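Local coordinates for phenylacetate-CoA oxygenase subunit PaaB (Ralstonia eutropha JMP134, PDB 3EGR) that is a subunit of the phenylacetate-CoA oxygenase of the phenylacetic acid degradation pathway, in which it may have a structural part, at the interface of chains A and B. Numbering follows the deposited sequence. Chains: chain A/B, phenylacetate-CoA oxygenase subunit PaaB.

Contacts 1 and 2 are neighbouring patches of one two-fold symmetric interface between copies of PaaB, their C-alpha centres about 6 Å apart. Both use strand 52-57 of chain A, and A:Trp54, A:Val56 and B:Ile61 belong to each. Contact 1 is the side-chain packing of A:Trp54 (strand 52-57) and the two Phe13 rings (strand 9-15) with B:His24 (strand 23-29) and B:Ile61; contact 2 is the edge where the short strand 62-63 of chain B pairs with strand 52-57 of chain A. The segment around residues 61-63, reciprocated by the two-fold, adds backbone pairing to side-chain packing, which suggests a genuine dimer, although the deposited assembly holds four copies.

Contact 1: the interface of chains A and B. Residues chain A 13, 22, 54, 56; chain B 11, 13, 24, 61.
A:Phe13 and B:Phe13, from strand 9-15 of each PaaB-family subunit, reach toward each other from opposite directions and stack near the two-fold axis. Their planes are inclined by 26° and the rings are slipped, so that the CD2/CE2 edges overlap, with A:Phe13 CD2 3.5 Å from B:Phe13 CE2. The tip of B:Phe13, CZ, meets the edge of A:Trp54 in the indole plane, while its face turned away from A:Phe13 is covered by CD2 of B:His24.

The indole of A:Trp54 lies between two groups. CG2 of B:Ile61 sits over the face of the five-membered ring, 3.6 Å from A:Trp54 CG, and the imidazole of A:His22 covers the opposite face. B:Ile61 CD1 extends the first cover over CE3 and CZ3, and its CG1 touches A:Val56 CG2.

B:His24 stands at 75° to the indole and receives the CZ3/CH2 edge over the centre of its face. Its CG is anti to the backbone N (chi1 -177°), which carries the ring out to the indole rim. There NE2 donates to the carboxylate OE1 of B:Glu11 at 2.7 Å, a bent bond, tilted from the imidazole plane, that may help to orient the ring. On its other side ND1 shares water 1 with A:His22 N and ND1. The backbones join directly through B:His24 N, which donates to A:His22 O at 2.9 Å.

Contact 2: the interface of chains A and B. Residues chain A 53-56; chain B 61-63.
A:Val55 and B:Thr62 face each other as an antiparallel beta bridge and exchange a pair of backbone hydrogen bonds. A:Val55 N donates to B:Thr62 O at 3.0 Å, and B:Thr62 N returns a bond of the same 3.0 Å to A:Val55 O. Both are nearly straight at the hydrogen, 172° and 176°. The pairing lays the short strand 62-63 of chain B along strand 52-57 of chain A, so that the chain A sheet gains a strand from its partner, and A:Trp54 with B:Ala63 continues the bridge by one residue.

Side chains flank this ladder on both sides. On one, the methyl CB of B:Ala63 packs against the pyrrole end of the A:Trp54 indole, 3.6 Å from CD1 and close to NE1. It thereby prolongs the apolar strip begun by B:Ile61, whose CG2 rests on the same indole. On the other, A:Val55 CG2 leans toward the partner strand, 3.6 Å from B:Thr62 O and 4.0 Å from B:Thr62 CB. With CG1 anti to the carbonyl carbon (chi1 -65°), CG2 falls between the backbone N and the carbonyl carbon and is turned to that strand.

Further out, the register of the two strands follows from the A:Val55/B:Thr62 bond pair together with the A:Trp54/B:Ala63 bridge, beside which A:Ile53 O touches B:Ala63 CA. The hydroxyl of B:Thr62 lies beside its own backbone N, and from there OG1 reaches water 2 at 2.6 Å; that water also makes a longer contact of 3.3 Å with A:Val55 O, the carbonyl already bonded to B:Thr62 N.

Contact 1: the interface of chains A and B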
ATOM      1  N   PHE A  13       4.537  13.076   6.225  1.00 24.95           N
ATOM      2  CA  PHE A  13       5.058  14.163   5.402  1.00 23.56           C
ATOM      3  C   PHE A  13       4.139  15.350   5.586  1.00 23.27           C
ATOM      4  O   PHE A  13       2.920  15.186   5.534  1.00 22.46           O
ATOM      5  CB  PHE A  13       5.077  13.770   3.920  1.00 23.65           C
ATOM      6  CG  PHE A  13       5.790  12.473   3.640  1.00 23.99           C
ATOM      7  CD1 PHE A  13       5.157  11.259   3.839  1.00 24.40           C
ATOM      8  CD2 PHE A  13       7.089  12.464   3.171  1.00 24.72           C
ATOM      9  CE1 PHE A  13       5.807  10.069   3.586  1.00 24.35           C
ATOM     10  CE2 PHE A  13       7.741  11.272   2.920  1.00 24.81           C
ATOM     11  CZ  PHE A  13       7.098  10.079   3.132  1.00 24.57           C
ATOM     12  N   HIS A  22       5.698  18.776   0.269  1.00 26.96           N
ATOM     13  CA  HIS A  22       5.630  17.958   1.468  1.00 26.03           C
ATOM     14  C   HIS A  22       7.039  17.468   1.824  1.00 26.17           C
ATOM     15  O   HIS A  22       7.751  16.968   0.960  1.00 26.85           O
ATOM     16  CB  HIS A  22       4.677  16.769   1.253  1.00 25.04           C
ATOM     17  CG  HIS A  22       3.219  17.138   1.265  1.00 24.79           C
ATOM     18  ND1 HIS A  22       2.569  17.655   0.165  1.00 24.26           N
ATOM     19  CD2 HIS A  22       2.281  17.041   2.244  1.00 24.52           C
ATOM     20  CE1 HIS A  22       1.298  17.872   0.471  1.00 24.51           C
ATOM     21  NE2 HIS A  22       1.096  17.505   1.725  1.00 23.23           N
ATOM     22  N   TRP A  54       0.411  14.288   4.982  1.00 20.50           N
ATOM     23  CA  TRP A  54       0.307  12.980   4.331  1.00 20.26           C
ATOM     24  C   TRP A  54       0.871  11.905   5.246  1.00 20.75           C
ATOM     25  O   TRP A  54       1.991  12.050   5.765  1.00 21.33           O
ATOM     26  CB  TRP A  54       1.110  12.938   3.033  1.00 19.50           C
ATOM     27  CG  TRP A  54       0.565  13.730   1.898  1.00 19.24           C
ATOM     28  CD1 TRP A  54      -0.611  14.416   1.864  1.00 20.32           C
ATOM     29  CD2 TRP A  54       1.154  13.872   0.600  1.00 19.16           C
ATOM     30  NE1 TRP A  54      -0.785  14.996   0.628  1.00 21.42           N
ATOM     31  CE2 TRP A  54       0.284  14.677  -0.167  1.00 19.86           C
ATOM     32  CE3 TRP A  54       2.334  13.402   0.009  1.00 19.62           C
ATOM     33  CZ2 TRP A  54       0.559  15.030  -1.489  1.00 18.52           C
ATOM     34  CZ3 TRP A  54       2.607  13.746  -1.314  1.00 19.23           C
ATOM     35  CH2 TRP A  54       1.724  14.562  -2.042  1.00 19.39           C
ATOM     36  N   VAL A  56       1.629   7.630   5.317  1.00 24.03           N
ATOM     37  CA  VAL A  56       1.884   6.487   4.449  1.00 23.77           C
ATOM     38  C   VAL A  56       2.399   5.344   5.306  1.00 24.05           C
ATOM     39  O   VAL A  56       3.352   5.527   6.081  1.00 23.37           O
ATOM     40  CB  VAL A  56       2.973   6.809   3.415  1.00 23.55           C
ATOM     41  CG1 VAL A  56       3.055   5.718   2.403  1.00 23.94           C
ATOM     42  CG2 VAL A  56       2.684   8.145   2.763  1.00 24.17           C
TER
ATOM     43  N   GLU B  11       4.321   8.497  -6.215  1.00 22.84           N
ATOM     44  CA  GLU B  11       4.778   9.772  -5.689  1.00 23.57           C
ATOM     45  C   GLU B  11       6.232   9.576  -5.315  1.00 24.78           C
ATOM     46  O   GLU B  11       6.618   8.509  -4.776  1.00 22.59           O
ATOM     47  CB  GLU B  11       3.969  10.170  -4.462  1.00 23.86           C
ATOM     48  CG  GLU B  11       2.476  10.281  -4.729  1.00 24.82           C
ATOM     49  CD  GLU B  11       2.100  11.480  -5.578  1.00 26.26           C
ATOM     50  OE1 GLU B  11       2.876  12.473  -5.630  1.00 28.90           O
ATOM     51  OE2 GLU B  11       1.007  11.447  -6.182  1.00 25.96           O
ATOM     52  N   PHE B  13       9.780  11.066  -3.485  1.00 23.64           N
ATOM     53  CA  PHE B  13      10.463  11.901  -2.492  1.00 22.64           C
ATOM     54  C   PHE B  13      11.972  11.680  -2.630  1.00 23.58           C
ATOM     55  O   PHE B  13      12.430  10.535  -2.761  1.00 24.57           O
ATOM     56  CB  PHE B  13      10.001  11.545  -1.077  1.00 22.04           C
ATOM     57  CG  PHE B  13       8.507  11.492  -0.930  1.00 22.89           C
ATOM     58  CD1 PHE B  13       7.795  10.373  -1.346  1.00 24.32           C
ATOM     59  CD2 PHE B  13       7.808  12.567  -0.405  1.00 22.92           C
ATOM     60  CE1 PHE B  13       6.410  10.328  -1.241  1.00 24.74           C
ATOM     61  CE2 PHE B  13       6.438  12.537  -0.291  1.00 23.27           C
ATOM     62  CZ  PHE B  13       5.729  11.418  -0.712  1.00 25.16           C
ATOM     63  N   HIS B  24       9.160  15.803  -1.256  1.00 26.24           N
ATOM     64  CA  HIS B  24       8.346  15.391  -2.397  1.00 24.73           C
ATOM     65  C   HIS B  24       8.777  16.228  -3.555  1.00 25.14           C
ATOM     66  O   HIS B  24       8.891  17.443  -3.421  1.00 25.46           O
ATOM     67  CB  HIS B  24       6.874  15.674  -2.133  1.00 24.94           C
ATOM     68  CG  HIS B  24       5.956  15.207  -3.222  1.00 25.01           C
ATOM     69  ND1 HIS B  24       5.111  16.063  -3.898  1.00 22.14           N
ATOM     70  CD2 HIS B  24       5.738  13.971  -3.737  1.00 23.86           C
ATOM     71  CE1 HIS B  24       4.417  15.371  -4.782  1.00 21.88           C
ATOM     72  NE2 HIS B  24       4.776  14.102  -4.705  1.00 21.17           N
ATOM     73  N   ILE B  61      -1.077   6.849  -0.067  1.00 25.01           N
ATOM     74  CA  ILE B  61      -1.048   8.091   0.709  1.00 25.85           C
ATOM     75  C   ILE B  61      -2.448   8.436   1.197  1.00 26.09           C
ATOM     76  O   ILE B  61      -3.384   8.340   0.407  1.00 25.91           O
ATOM     77  CB  ILE B  61      -0.552   9.237  -0.172  1.00 27.40           C
ATOM     78  CG1 ILE B  61       0.886   8.941  -0.628  1.00 28.74           C
ATOM     79  CG2 ILE B  61      -0.639  10.586   0.561  1.00 27.53           C
ATOM     80  CD1 ILE B  61       1.489  10.015  -1.472  1.00 29.38           C
TER
HETATM   81  O   HOH W   1       4.256  18.147  -2.045  1.00 29.76           O

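Contact 2: the interface of chains A and B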
ATOM      1  N   ILE A  53      -1.050  17.434   5.691  1.00 20.59           N
ATOM      2  CA  ILE A  53      -0.379  16.239   6.207  1.00 20.21           C
ATOM      3  C   ILE A  53      -0.648  15.009   5.328  1.00 19.30           C
ATOM      4  O   ILE A  53      -1.787  14.715   4.983  1.00 18.41           O
ATOM      5  CB  ILE A  53      -0.834  15.902   7.667  1.00 20.90           C
ATOM      6  CG1 ILE A  53      -0.881  17.170   8.530  1.00 22.39           C
ATOM      7  CG2 ILE A  53       0.089  14.843   8.305  1.00 18.10           C
ATOM      8  CD1 ILE A  53      -1.434  16.937   9.949  1.00 22.46           C
ATOM      9  N   TRP A  54       0.411  14.288   4.982  1.00 20.50           N
ATOM     10  CA  TRP A  54       0.307  12.980   4.331  1.00 20.26           C
ATOM     11  C   TRP A  54       0.871  11.905   5.246  1.00 20.75           C
ATOM     12  O   TRP A  54       1.991  12.050   5.765  1.00 21.33           O
ATOM     13  CB  TRP A  54       1.110  12.938   3.033  1.00 19.50           C
ATOM     14  CG  TRP A  54       0.565  13.730   1.898  1.00 19.24           C
ATOM     15  CD1 TRP A  54      -0.611  14.416   1.864  1.00 20.32           C
ATOM     16  CD2 TRP A  54       1.154  13.872   0.600  1.00 19.16           C
ATOM     17  NE1 TRP A  54      -0.785  14.996   0.628  1.00 21.42           N
ATOM     18  CE2 TRP A  54       0.284  14.677  -0.167  1.00 19.86           C
ATOM     19  CE3 TRP A  54       2.334  13.402   0.009  1.00 19.62           C
ATOM     20  CZ2 TRP A  54       0.559  15.030  -1.489  1.00 18.52           C
ATOM     21  CZ3 TRP A  54       2.607  13.746  -1.314  1.00 19.23           C
ATOM     22  CH2 TRP A  54       1.724  14.562  -2.042  1.00 19.39           C
ATOM     23  N   VAL A  55       0.105  10.831   5.430  1.00 20.55           N
ATOM     24  CA  VAL A  55       0.590   9.647   6.115  1.00 20.28           C
ATOM     25  C   VAL A  55       0.611   8.469   5.147  1.00 22.66           C
ATOM     26  O   VAL A  55      -0.263   8.324   4.279  1.00 24.09           O
ATOM     27  CB  VAL A  55      -0.242   9.299   7.387  1.00 19.88           C
ATOM     28  CG1 VAL A  55      -0.096  10.402   8.437  1.00 18.28           C
ATOM     29  CG2 VAL A  55      -1.718   9.001   7.052  1.00 19.35           C
ATOM     30  N   VAL A  56       1.629   7.630   5.317  1.00 24.03           N
ATOM     31  CA  VAL A  56       1.884   6.487   4.449  1.00 23.77           C
ATOM     32  C   VAL A  56       2.399   5.344   5.306  1.00 24.05           C
ATOM     33  O   VAL A  56       3.352   5.527   6.081  1.00 23.37           O
ATOM     34  CB  VAL A  56       2.973   6.809   3.415  1.00 23.55           C
ATOM     35  CG1 VAL A  56       3.055   5.718   2.403  1.00 23.94           C
ATOM     36  CG2 VAL A  56       2.684   8.145   2.763  1.00 24.17           C
TER
ATOM     37  N   ILE B  61      -1.077   6.849  -0.067  1.00 25.01           N
ATOM     38  CA  ILE B  61      -1.048   8.091   0.709  1.00 25.85           C
ATOM     39  C   ILE B  61      -2.448   8.436   1.197  1.00 26.09           C
ATOM     40  O   ILE B  61      -3.384   8.340   0.407  1.00 25.91           O
ATOM     41  CB  ILE B  61      -0.552   9.237  -0.172  1.00 27.40           C
ATOM     42  CG1 ILE B  61       0.886   8.941  -0.628  1.00 28.74           C
ATOM     43  CG2 ILE B  61      -0.639  10.586   0.561  1.00 27.53           C
ATOM     44  CD1 ILE B  61       1.489  10.015  -1.472  1.00 29.38           C
ATOM     45  N   THR B  62      -2.599   8.795   2.481  1.00 24.11           N
ATOM     46  CA  THR B  62      -3.842   9.390   2.975  1.00 23.12           C
ATOM     47  C   THR B  62      -3.567  10.828   3.396  1.00 24.12           C
ATOM     48  O   THR B  62      -2.668  11.065   4.210  1.00 22.94           O
ATOM     49  CB  THR B  62      -4.431   8.634   4.193  1.00 23.38           C
ATOM     50  OG1 THR B  62      -4.642   7.256   3.871  1.00 20.90           O
ATOM     51  CG2 THR B  62      -5.767   9.256   4.642  1.00 20.81           C
ATOM     52  N   ALA B  63      -4.363  11.774   2.872  1.00 23.67           N
ATOM     53  CA  ALA B  63      -4.123  13.214   3.081  1.00 22.16           C
ATOM     54  C   ALA B  63      -5.112  13.802   4.045  1.00 23.28           C
ATOM     55  O   ALA B  63      -6.212  13.304   4.190  1.00 23.96           O
ATOM     56  CB  ALA B  63      -4.182  13.977   1.764  1.00 18.44           C
TER
HETATM   57  O   HOH W   2      -2.432   5.899   3.967  1.00 20.51           O